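Side-chain contacts in TetR-family transcriptional regulator (Pectobacterium atrosepticum, PDB 2HYT), which probably acts as a DNA-binding transcription factor that recognises regulatory DNA through a helix-turn-helix motif: residues A[165-168]-A[169-172]; A[175-178]-A[179-182]. All coordinates share one frame; numbering follows the deposited sequence.

Contact 1 of 2, residues A[165-168]-A[169-172]; sequences AFWI and AEGE. With EDO (1,2-ethanediol), chain C.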
loop_
_atom_site.group_PDB
_atom_site.type_symbol
_atom_site.label_atom_id
_atom_site.label_comp_id
_atom_site.label_asym_id
_atom_site.label_seq_id
_atom_site.Cartn_x
_atom_site.Cartn_y
_atom_site.Cartn_z
ATOM N N ALA A 165 -6.881 -3.170 6.063
ATOM C CA ALA A 165 -7.776 -2.041 6.410
ATOM C C ALA A 165 -8.512 -1.513 5.190
ATOM O O ALA A 165 -9.722 -1.289 5.248
ATOM C CB ALA A 165 -7.024 -0.945 7.119
ATOM N N PHE A 166 -7.820 -1.351 4.070
ATOM C CA PHE A 166 -8.483 -0.976 2.810
ATOM C C PHE A 166 -9.586 -1.945 2.453
ATOM O O PHE A 166 -10.708 -1.520 2.097
ATOM C CB PHE A 166 -7.499 -0.934 1.649
ATOM C CG PHE A 166 -6.607 0.277 1.632
ATOM C CD1 PHE A 166 -7.120 1.559 1.850
ATOM C CD2 PHE A 166 -5.272 0.162 1.267
ATOM C CE1 PHE A 166 -6.278 2.668 1.785
ATOM C CE2 PHE A 166 -4.440 1.281 1.224
ATOM C CZ PHE A 166 -4.971 2.533 1.456
ATOM N N TRP A 167 -9.267 -3.220 2.569
ATOM C CA TRP A 167 -10.163 -4.313 2.207
ATOM C C TRP A 167 -11.387 -4.239 3.112
ATOM O O TRP A 167 -12.539 -4.257 2.650
ATOM C CB TRP A 167 -9.436 -5.648 2.320
ATOM C CG TRP A 167 -10.285 -6.801 2.023
ATOM C CD1 TRP A 167 -10.769 -7.182 0.800
ATOM C CD2 TRP A 167 -10.810 -7.749 2.972
ATOM N NE1 TRP A 167 -11.527 -8.310 0.924
ATOM C CE2 TRP A 167 -11.574 -8.677 2.246
ATOM C CE3 TRP A 167 -10.679 -7.917 4.351
ATOM C CZ2 TRP A 167 -12.221 -9.722 2.850
ATOM C CZ3 TRP A 167 -11.326 -8.979 4.948
ATOM C CH2 TRP A 167 -12.118 -9.833 4.210
ATOM N N ILE A 168 -11.171 -4.070 4.402
ATOM C CA ILE A 168 -12.317 -3.997 5.326
ATOM C C ILE A 168 -13.201 -2.800 4.961
ATOM O O ILE A 168 -14.442 -2.903 4.989
ATOM C CB ILE A 168 -11.842 -3.891 6.782
ATOM C CG1 ILE A 168 -11.204 -5.196 7.225
ATOM C CG2 ILE A 168 -12.976 -3.502 7.710
ATOM C CD1 ILE A 168 -10.283 -5.121 8.459
ATOM N N ALA A 169 -12.578 -1.688 4.599
ATOM C CA ALA A 169 -13.292 -0.444 4.286
ATOM C C ALA A 169 -14.005 -0.492 2.919
ATOM O O ALA A 169 -14.856 0.354 2.670
ATOM C CB ALA A 169 -12.337 0.771 4.408
ATOM N N GLU A 170 -13.670 -1.477 2.071
ATOM C CA GLU A 170 -14.319 -1.733 0.746
ATOM C C GLU A 170 -15.643 -2.494 0.875
ATOM O O GLU A 170 -16.473 -2.471 -0.054
ATOM C CB GLU A 170 -13.442 -2.627 -0.134
ATOM C CG GLU A 170 -12.327 -1.927 -0.843
ATOM C CD GLU A 170 -11.301 -2.868 -1.470
ATOM O OE1 GLU A 170 -11.371 -4.112 -1.343
ATOM O OE2 GLU A 170 -10.393 -2.344 -2.102
ATOM N N GLY A 171 -15.797 -3.249 1.962
ATOM C CA GLY A 171 -16.985 -4.062 2.149
ATOM C C GLY A 171 -18.244 -3.216 2.339
ATOM O O GLY A 171 -18.211 -2.089 2.868
ATOM N N GLU A 172 -19.362 -3.752 1.870
ATOM C CA GLU A 172 -20.664 -3.312 2.360
ATOM C C GLU A 172 -20.793 -3.870 3.795
ATOM O O GLU A 172 -21.422 -3.255 4.654
ATOM C CB GLU A 172 -21.786 -3.836 1.458
HETATM C C1 EDO C . -7.867 -5.683 -1.345
HETATM O O1 EDO C . -9.151 -5.921 -1.936
HETATM C C2 EDO C . -7.836 -4.210 -0.955
HETATM O O2 EDO C . -8.046 -3.390 -2.107
HETATM O O HOH W 1 -16.550 -1.082 5.174
#
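The Trp167 indole and the Glu170 carboxylate meet at a steep angle, their planes 72° apart. They lie in the last turn of helix 150-170, in the C-terminal domain of this TetR-family fold. The Arg177 guanidinium lies nearly flat over one face of the indole, toward its NE1 edge, in a cation-pi contact. Glu170 OE1 approaches the ring obliquely and comes to 3.8 Å from Trp167 CD1. At the edge of the indole, near its plane, O1 of a bound 1,2-ethanediol (EDO) sits 3.4 Å from Trp167 CD1. Gln151 of the second subunit bonds NE1.

Glu170 CG is anti to its own carbonyl carbon and beside its N (chi1 -81°), and the extended chain carries the carboxylate past the CD1 side of the indole. The two side chains cross at about a right angle.

The carboxylate holds the ethanediol with both oxygens. EDO O1 donates to Glu170 OE1 at 2.9 Å and EDO O2 donates to Glu170 OE2 at 2.6 Å. Arg114 NH2 also hydrogen-bonds the diol, which probably came from the crystallisation liquor. Glu170 OE2 also forms salt bridges to Arg114 and to Arg126 of the second subunit, which would probably keep the acid ionised.

The backbone changes its bonding here. Ala169 N still bonds Ala165 O at 3.0 Å, as in an alpha-helix. Glu170 N bonds Trp167 O at 3.1 Å, and its bond to Phe166 O is weak. Gly171 N makes weak bonds to Trp167 O and Ile168 O. One water bridges two backbone carbonyls, donating to Ile168 O at 2.8 Å and to Gly171 O at 3.0 Å.

Contact 2 of 2, residues A[175-178]-A[179-182]; sequences NARL and AQGV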
loop_
_atom_site.group_PDB
_atom_site.type_symbol
_atom_site.label_atom_id
_atom_site.label_comp_id
_atom_site.label_asym_id
_atom_site.label_seq_id
_atom_site.Cartn_x
_atom_site.Cartn_y
_atom_site.Cartn_z
ATOM N N ASN A 175 -18.200 -5.085 9.145
ATOM C CA ASN A 175 -18.132 -5.856 10.383
ATOM C C ASN A 175 -17.705 -7.294 10.163
ATOM O O ASN A 175 -16.839 -7.834 10.888
ATOM C CB ASN A 175 -19.495 -5.862 11.068
ATOM C CG ASN A 175 -19.899 -4.506 11.574
ATOM O OD1 ASN A 175 -19.111 -3.815 12.212
ATOM N ND2 ASN A 175 -21.151 -4.127 11.313
ATOM N N ALA A 176 -18.284 -7.904 9.133
ATOM C CA ALA A 176 -17.934 -9.280 8.723
ATOM C C ALA A 176 -16.457 -9.353 8.313
ATOM O O ALA A 176 -15.710 -10.225 8.771
ATOM C CB ALA A 176 -18.818 -9.735 7.597
ATOM N N ARG A 177 -16.047 -8.438 7.444
ATOM C CA ARG A 177 -14.657 -8.422 6.956
ATOM C C ARG A 177 -13.690 -8.201 8.112
ATOM O O ARG A 177 -12.612 -8.818 8.159
ATOM C CB ARG A 177 -14.455 -7.331 5.903
ATOM C CG ARG A 177 -15.140 -7.683 4.606
ATOM C CD ARG A 177 -14.612 -6.885 3.464
ATOM N NE ARG A 177 -15.217 -7.362 2.240
ATOM C CZ ARG A 177 -14.908 -6.956 1.014
ATOM N NH1 ARG A 177 -14.013 -6.032 0.828
ATOM N NH2 ARG A 177 -15.532 -7.476 -0.046
ATOM N N LEU A 178 -14.034 -7.318 9.037
ATOM C CA LEU A 178 -13.137 -7.130 10.204
ATOM C C LEU A 178 -12.824 -8.434 10.971
ATOM O O LEU A 178 -11.666 -8.724 11.295
ATOM C CB LEU A 178 -13.680 -6.040 11.153
ATOM C CG LEU A 178 -12.966 -5.855 12.491
ATOM C CD1 LEU A 178 -11.479 -5.499 12.287
ATOM C CD2 LEU A 178 -13.656 -4.814 13.378
ATOM N N ALA A 179 -13.854 -9.218 11.293
ATOM C CA ALA A 179 -13.651 -10.492 11.980
ATOM C C ALA A 179 -12.753 -11.449 11.177
ATOM O O ALA A 179 -11.844 -12.110 11.693
ATOM C CB ALA A 179 -15.028 -11.140 12.237
ATOM N N GLN A 180 -13.016 -11.522 9.888
ATOM C CA GLN A 180 -12.207 -12.346 8.960
ATOM C C GLN A 180 -10.771 -11.874 8.916
ATOM O O GLN A 180 -9.844 -12.686 8.938
ATOM C CB GLN A 180 -12.799 -12.329 7.565
ATOM C CG GLN A 180 -14.161 -13.021 7.494
ATOM C CD GLN A 180 -14.835 -12.855 6.189
ATOM O OE1 GLN A 180 -14.746 -11.795 5.551
ATOM N NE2 GLN A 180 -15.538 -13.922 5.748
ATOM N N GLY A 181 -10.594 -10.564 8.832
ATOM C CA GLY A 181 -9.245 -9.996 8.825
ATOM C C GLY A 181 -8.453 -10.290 10.073
ATOM O O GLY A 181 -7.273 -10.681 10.024
ATOM N N VAL A 182 -9.112 -10.118 11.215
ATOM C CA VAL A 182 -8.457 -10.364 12.477
ATOM C C VAL A 182 -8.094 -11.832 12.599
ATOM O O VAL A 182 -7.004 -12.168 13.053
ATOM C CB VAL A 182 -9.314 -9.908 13.648
ATOM C CG1 VAL A 182 -8.796 -10.487 14.935
ATOM C CG2 VAL A 182 -9.327 -8.359 13.724
#
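Leu178 and Val182 lie side by side, one helical turn apart, and point the same way. Leu178 CD1 comes to 3.9 Å from Val182 CG2. Two torsions bring these methyls together: Leu178 holds CG anti to its N (chi1 172°), while Val182 places CG2 beside its own N. The same CG2 sits 3.4 Å from Leu178 O. The pair faces helix 85-98, where both residues pack on Leu97, and Leu178 also touches Ile168.

Gln180 leans back along the helix over the preceding turn. Its CG lies 3.4 Å from Ala176 O, and its extended chain carries OE1 to 3.7 Å from Arg177 CA. Arg177 reaches away from this turn toward helix 150-170, where its NH1 bonds Trp167 O. Both side chains also pack against the second subunit, Arg177 on Gln151 and Gln180 on Asp149.

Regular alpha-helical bonds run beneath these groups. Gly181 N bonds Arg177 O at 2.8 Å, with the donor nearly along the C=O axis. Gln180 N bonds Ala176 O at 3.2 Å, in the carbonyl plane. Ala179 N to Asn175 O is weak.

Between the two segments the hydrogen bonds are all between backbone atoms. The side chains add apolar contact on one flank, while Arg177 makes its hydrogen bond to Trp167 of helix 150-170, and both Arg177 and Gln180 pack on the second subunit.

In the fold
Contacts 1 and 2 lie on successive helices of the C-terminal domain, and their centres are about 9 Å apart. Contact 1, on helix 150-170, is partly buried. Contact 2, on helix 174-190, is a surface contact. Contact 1 lies where regular helix bonding gives way to a turn, and charged and aromatic groups carry it. Contact 2 is continuous alpha-helix with a leucine-valine pair. The two touch directly: Trp167 CH2 packs 3.5 Å from Gln180 OE1, and Arg177 NH1 comes to 3.6 Å from Glu170 CB. Both also reach the second subunit, but contact 1 does so with a salt bridge and a hydrogen bond as well as packing, contact 2 through packing.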